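Local coordinates for amino acid ABC superfamily ATP binding cassette transporter, binding protein (Streptococcus pneumoniae, PDB 4H5G) that binds L-arginine as the substrate-binding protein of an amino acid ABC transporter, probably handing it to the membrane permease for uptake, at residues P97-K109 and L160-P173. Numbering follows the deposited sequence.
Sequences PYYENKISFLVHK and LQAGKIDAVHMDEP. Unlike the reference sequence in segment 97-109: H108 (reference Arg). With ARG (arginine), chain L.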
loop_
_atom_site.group_PDB
_atom_site.type_symbol
_atom_site.label_atom_id
_atom_site.label_comp_id
_atom_site.label_asym_id
_atom_site.label_seq_id
_atom_site.Cartn_x
_atom_site.Cartn_y
_atom_site.Cartn_z
ATOM N N PRO A 97 1.627 9.971 9.817
ATOM C CA PRO A 97 2.228 9.119 8.781
ATOM C C PRO A 97 3.171 8.088 9.410
ATOM O O PRO A 97 3.853 8.428 10.381
ATOM C CB PRO A 97 3.086 10.100 7.975
ATOM C CG PRO A 97 2.537 11.430 8.256
ATOM C CD PRO A 97 1.896 11.401 9.605
ATOM N N TYR A 98 3.210 6.871 8.879
ATOM C CA TYR A 98 4.224 5.911 9.315
ATOM C C TYR A 98 5.352 5.737 8.308
ATOM O O TYR A 98 6.447 5.294 8.660
ATOM C CB TYR A 98 3.594 4.553 9.671
ATOM C CG TYR A 98 2.844 3.850 8.566
ATOM C CD1 TYR A 98 3.517 3.069 7.636
ATOM C CD2 TYR A 98 1.450 3.931 8.473
ATOM C CE1 TYR A 98 2.839 2.393 6.632
ATOM C CE2 TYR A 98 0.754 3.246 7.461
ATOM C CZ TYR A 98 1.463 2.479 6.556
ATOM O OH TYR A 98 0.791 1.779 5.556
ATOM N N TYR A 99 5.089 6.082 7.046
ATOM C CA TYR A 99 6.122 6.024 6.008
ATOM C C TYR A 99 5.744 6.900 4.821
ATOM O O TYR A 99 4.587 6.934 4.408
ATOM C CB TYR A 99 6.319 4.583 5.517
ATOM C CG TYR A 99 7.666 4.348 4.857
ATOM C CD1 TYR A 99 8.836 4.389 5.600
ATOM C CD2 TYR A 99 7.769 4.085 3.499
ATOM C CE1 TYR A 99 10.078 4.178 5.014
ATOM C CE2 TYR A 99 9.009 3.877 2.905
ATOM C CZ TYR A 99 10.155 3.925 3.671
ATOM O OH TYR A 99 11.392 3.708 3.093
ATOM N N GLU A 100 6.738 7.583 4.266
ATOM C CA GLU A 100 6.525 8.440 3.109
ATOM C C GLU A 100 7.457 7.992 1.990
ATOM O O GLU A 100 8.651 7.794 2.200
ATOM C CB GLU A 100 6.784 9.903 3.467
ATOM C CG GLU A 100 6.712 10.834 2.270
ATOM C CD GLU A 100 6.821 12.295 2.660
ATOM O OE1 GLU A 100 6.759 12.598 3.867
ATOM O OE2 GLU A 100 6.964 13.133 1.753
ATOM N N ASN A 101 6.899 7.816 0.796
ATOM C CA ASN A 101 7.696 7.377 -0.349
ATOM C C ASN A 101 7.220 8.009 -1.652
ATOM O O ASN A 101 6.182 8.680 -1.687
ATOM C CB ASN A 101 7.693 5.847 -0.451
ATOM C CG ASN A 101 6.307 5.276 -0.526
ATOM O OD1 ASN A 101 5.781 4.741 0.459
ATOM N ND2 ASN A 101 5.686 5.393 -1.696
ATOM N N LYS A 102 7.990 7.797 -2.712
ATOM C CA LYS A 102 7.671 8.323 -4.033
ATOM C C LYS A 102 6.797 7.348 -4.795
ATOM O O LYS A 102 6.513 6.247 -4.322
ATOM C CB LYS A 102 8.954 8.553 -4.830
ATOM C CG LYS A 102 9.932 9.483 -4.147
ATOM C CD LYS A 102 9.318 10.851 -3.962
ATOM C CE LYS A 102 10.316 11.810 -3.341
ATOM N NZ LYS A 102 11.591 11.818 -4.109
ATOM N N ILE A 103 6.367 7.764 -5.982
ATOM C CA ILE A 103 5.554 6.920 -6.842
ATOM C C ILE A 103 6.293 6.756 -8.172
ATOM O O ILE A 103 6.849 7.715 -8.706
ATOM C CB ILE A 103 4.154 7.527 -7.022
ATOM C CG1 ILE A 103 3.555 7.792 -5.634
ATOM C CG2 ILE A 103 3.283 6.614 -7.874
ATOM C CD1 ILE A 103 2.204 8.438 -5.617
ATOM N N SER A 104 6.315 5.525 -8.676
ATOM C CA SER A 104 7.160 5.160 -9.805
ATOM C C SER A 104 6.433 4.331 -10.838
ATOM O O SER A 104 5.333 3.829 -10.593
ATOM C CB SER A 104 8.349 4.337 -9.304
ATOM O OG SER A 104 9.057 5.015 -8.296
ATOM N N PHE A 105 7.078 4.152 -11.988
ATOM C CA PHE A 105 6.568 3.236 -12.999
ATOM C C PHE A 105 7.479 2.020 -13.053
ATOM O O PHE A 105 8.703 2.155 -13.083
ATOM C CB PHE A 105 6.564 3.901 -14.381
ATOM C CG PHE A 105 5.542 4.987 -14.535
ATOM C CD1 PHE A 105 4.245 4.680 -14.890
ATOM C CD2 PHE A 105 5.879 6.315 -14.351
ATOM C CE1 PHE A 105 3.303 5.681 -15.045
ATOM C CE2 PHE A 105 4.934 7.319 -14.498
ATOM C CZ PHE A 105 3.650 6.998 -14.849
ATOM N N LEU A 106 6.881 0.837 -13.056
ATOM C CA LEU A 106 7.609 -0.401 -13.307
ATOM C C LEU A 106 7.515 -0.682 -14.804
ATOM O O LEU A 106 6.422 -0.633 -15.381
ATOM C CB LEU A 106 6.969 -1.547 -12.511
ATOM C CG LEU A 106 7.679 -2.903 -12.580
ATOM C CD1 LEU A 106 9.017 -2.871 -11.831
ATOM C CD2 LEU A 106 6.769 -4.016 -12.008
ATOM N N VAL A 107 8.662 -0.951 -15.435
ATOM C CA VAL A 107 8.731 -1.227 -16.870
ATOM C C VAL A 107 9.654 -2.419 -17.140
ATOM O O VAL A 107 10.292 -2.945 -16.231
ATOM C CB VAL A 107 9.269 -0.003 -17.667
ATOM C CG1 VAL A 107 8.314 1.194 -17.571
ATOM C CG2 VAL A 107 10.699 0.382 -17.191
ATOM N N HIS A 108 9.722 -2.835 -18.396
ATOM C CA HIS A 108 10.716 -3.822 -18.806
ATOM C C HIS A 108 12.094 -3.181 -18.756
ATOM O O HIS A 108 12.251 -2.006 -19.108
ATOM C CB HIS A 108 10.426 -4.323 -20.220
ATOM C CG HIS A 108 9.244 -5.235 -20.304
ATOM N ND1 HIS A 108 9.330 -6.590 -20.061
ATOM C CD2 HIS A 108 7.946 -4.987 -20.598
ATOM C CE1 HIS A 108 8.135 -7.136 -20.208
ATOM N NE2 HIS A 108 7.275 -6.183 -20.529
ATOM N N LYS A 109 13.093 -3.948 -18.328
ATOM C CA LYS A 109 14.475 -3.463 -18.290
ATOM C C LYS A 109 14.913 -2.919 -19.647
ATOM O O LYS A 109 15.613 -1.909 -19.720
ATOM C CB LYS A 109 15.404 -4.596 -17.838
ATOM C CG LYS A 109 16.799 -4.156 -17.405
ATOM C CD LYS A 109 17.519 -5.288 -16.665
ATOM C CE LYS A 109 16.862 -5.579 -15.319
ATOM N NZ LYS A 109 17.344 -6.858 -14.722
ATOM N N LEU A 160 1.947 -6.513 -17.641
ATOM C CA LEU A 160 3.238 -5.938 -18.050
ATOM C C LEU A 160 4.162 -7.036 -18.581
ATOM O O LEU A 160 4.745 -6.913 -19.657
ATOM C CB LEU A 160 3.890 -5.217 -16.866
ATOM C CG LEU A 160 5.343 -4.781 -17.091
ATOM C CD1 LEU A 160 5.424 -3.704 -18.170
ATOM C CD2 LEU A 160 6.002 -4.294 -15.798
ATOM N N GLN A 161 4.284 -8.127 -17.833
ATOM C CA GLN A 161 5.116 -9.251 -18.290
ATOM C C GLN A 161 4.655 -9.884 -19.602
ATOM O O GLN A 161 5.465 -10.395 -20.380
ATOM C CB GLN A 161 5.231 -10.301 -17.183
ATOM C CG GLN A 161 5.883 -9.750 -15.942
ATOM C CD GLN A 161 6.088 -10.793 -14.882
ATOM O OE1 GLN A 161 5.131 -11.297 -14.285
ATOM N NE2 GLN A 161 7.346 -11.136 -14.642
ATOM N N ALA A 162 3.350 -9.845 -19.847
ATOM C CA ALA A 162 2.782 -10.415 -21.073
ATOM C C ALA A 162 2.880 -9.455 -22.264
ATOM O O ALA A 162 2.626 -9.837 -23.403
ATOM C CB ALA A 162 1.341 -10.849 -20.828
ATOM N N GLY A 163 3.242 -8.207 -21.987
ATOM C CA GLY A 163 3.420 -7.216 -23.042
ATOM C C GLY A 163 2.143 -6.495 -23.441
ATOM O O GLY A 163 2.132 -5.740 -24.423
ATOM N N LYS A 164 1.067 -6.728 -22.692
ATOM C CA LYS A 164 -0.197 -6.027 -22.937
ATOM C C LYS A 164 -0.101 -4.612 -22.377
ATOM O O LYS A 164 -0.793 -3.702 -22.835
ATOM C CB LYS A 164 -1.357 -6.740 -22.239
ATOM C CG LYS A 164 -1.702 -8.097 -22.817
ATOM C CD LYS A 164 -3.038 -8.583 -22.270
ATOM C CE LYS A 164 -4.170 -7.642 -22.667
ATOM N NZ LYS A 164 -5.499 -8.159 -22.229
ATOM N N ILE A 165 0.766 -4.460 -21.376
ATOM C CA ILE A 165 0.992 -3.196 -20.665
ATOM C C ILE A 165 2.474 -2.853 -20.785
ATOM O O ILE A 165 3.315 -3.756 -20.770
ATOM C CB ILE A 165 0.597 -3.358 -19.175
ATOM C CG1 ILE A 165 -0.914 -3.527 -19.045
ATOM C CG2 ILE A 165 1.074 -2.181 -18.306
ATOM C CD1 ILE A 165 -1.715 -2.384 -19.661
ATOM N N ASP A 166 2.791 -1.566 -20.929
ATOM C CA ASP A 166 4.185 -1.135 -21.044
ATOM C C ASP A 166 4.758 -0.581 -19.745
ATOM O O ASP A 166 5.964 -0.601 -19.544
ATOM C CB ASP A 166 4.322 -0.066 -22.136
ATOM C CG ASP A 166 3.786 -0.526 -23.475
ATOM O OD1 ASP A 166 4.180 -1.620 -23.929
ATOM O OD2 ASP A 166 2.959 0.209 -24.068
ATOM N N ALA A 167 3.892 -0.087 -18.865
ATOM C CA ALA A 167 4.351 0.562 -17.644
ATOM C C ALA A 167 3.248 0.484 -16.606
ATOM O O ALA A 167 2.091 0.714 -16.930
ATOM C CB ALA A 167 4.701 2.006 -17.917
ATOM N N VAL A 168 3.612 0.160 -15.368
ATOM C CA VAL A 168 2.629 0.095 -14.289
ATOM C C VAL A 168 2.981 1.123 -13.224
ATOM O O VAL A 168 4.091 1.111 -12.691
ATOM C CB VAL A 168 2.602 -1.294 -13.632
ATOM C CG1 VAL A 168 1.475 -1.349 -12.584
ATOM C CG2 VAL A 168 2.396 -2.391 -14.671
ATOM N N HIS A 169 2.037 2.011 -12.907
ATOM C CA HIS A 169 2.261 3.045 -11.889
ATOM C C HIS A 169 1.973 2.468 -10.506
ATOM O O HIS A 169 0.936 1.836 -10.301
ATOM C CB HIS A 169 1.327 4.238 -12.144
ATOM C CG HIS A 169 1.875 5.557 -11.699
ATOM N ND1 HIS A 169 1.073 6.569 -11.218
ATOM C CD2 HIS A 169 3.140 6.043 -11.689
ATOM C CE1 HIS A 169 1.822 7.619 -10.920
ATOM N NE2 HIS A 169 3.081 7.329 -11.205
ATOM N N MET A 170 2.880 2.691 -9.549
ATOM C CA MET A 170 2.728 2.109 -8.206
ATOM C C MET A 170 3.640 2.799 -7.204
ATOM O O MET A 170 4.540 3.531 -7.586
ATOM C CB MET A 170 3.045 0.606 -8.242
ATOM C CG MET A 170 4.515 0.322 -8.576
ATOM S SD MET A 170 4.888 -1.444 -8.688
ATOM C CE MET A 170 3.941 -1.920 -10.123
ATOM N N ASP A 171 3.422 2.560 -5.915
ATOM C CA ASP A 171 4.330 3.114 -4.910
ATOM C C ASP A 171 5.750 2.612 -5.148
ATOM O O ASP A 171 5.948 1.445 -5.455
ATOM C CB ASP A 171 3.853 2.762 -3.496
ATOM C CG ASP A 171 2.651 3.590 -3.081
ATOM O OD1 ASP A 171 2.861 4.741 -2.652
ATOM O OD2 ASP A 171 1.503 3.112 -3.225
ATOM N N GLU A 172 6.734 3.499 -5.029
ATOM C CA GLU A 172 8.128 3.131 -5.342
ATOM C C GLU A 172 8.684 1.853 -4.657
ATOM O O GLU A 172 9.334 1.037 -5.322
ATOM C CB GLU A 172 9.087 4.321 -5.134
ATOM C CG GLU A 172 10.555 3.919 -5.275
ATOM C CD GLU A 172 11.481 5.099 -5.474
ATOM O OE1 GLU A 172 11.929 5.684 -4.467
ATOM O OE2 GLU A 172 11.771 5.438 -6.641
ATOM N N PRO A 173 8.434 1.668 -3.340
ATOM C CA PRO A 173 8.980 0.456 -2.708
ATOM C C PRO A 173 8.476 -0.839 -3.348
ATOM O O PRO A 173 9.189 -1.853 -3.386
ATOM C CB PRO A 173 8.489 0.569 -1.262
ATOM C CG PRO A 173 8.343 2.045 -1.038
ATOM C CD PRO A 173 7.817 2.574 -2.348
HETATM N N ARG L . -0.700 4.371 -1.917
HETATM C CA ARG L . -1.758 4.172 -2.919
HETATM C C ARG L . -3.101 4.629 -2.394
HETATM O O ARG L . -3.312 4.789 -1.181
HETATM C CB ARG L . -1.840 2.701 -3.351
HETATM C CG ARG L . -1.934 1.700 -2.202
HETATM C CD ARG L . -2.235 0.284 -2.715
HETATM N NE ARG L . -2.154 -0.712 -1.637
HETATM C CZ ARG L . -2.319 -2.022 -1.794
HETATM N NH1 ARG L . -2.215 -2.841 -0.749
HETATM N NH2 ARG L . -2.586 -2.510 -3.001
HETATM O OXT ARG L . -4.018 4.860 -3.187
HETATM O O HOH W 1 10.568 6.450 -2.346
HETATM O O HOH W 2 5.437 8.676 -10.856
HETATM O O HOH W 3 11.199 6.029 -8.913
HETATM O O HOH W 4 8.158 -1.820 -20.527
#
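D171 OD2 takes the N of the bound arginine at 2.9 Å, while N101 ND2 reaches the anti lone pair of D171 OD1 at 3.1 Å. The bond lies in the amide plane of N101, which stands 85° to the carboxylate. With CG between the backbone N and carbonyl carbon (chi1 56°), N101 sets its amide beside D171 and the P173 ring. The same ND2 also donates to K102 O, which E172 N meets at 2.8 Å from the opposite face of that carbonyl. Two bonds thus fix the amide's rotation. Y22 also bonds D171 OD2, and N200 holds N101 OD1.

Behind this site, strands 103-108 and 167-171 pair antiparallel through reciprocal bonds of S104 with M170 and L106 with V168. On the sheet face carrying F105 and H169, the two rings form an offset stack, centroids 4.2 Å apart and planes at 26°. In the modelled I103 conformer, CG2 covers the other imidazole face. H169 ND1 bonds P134 O. On the opposite sheet face L106 packs against M170 CE and L160 CD2. H108 NE2 donates to L160 O (2.8 Å), which also accepts from G163 N in a Schellman motif. A ligand-binding aspartate where strand 167-171 meets helix 172-181 fits the interdomain cleft of type II periplasmic binding proteins.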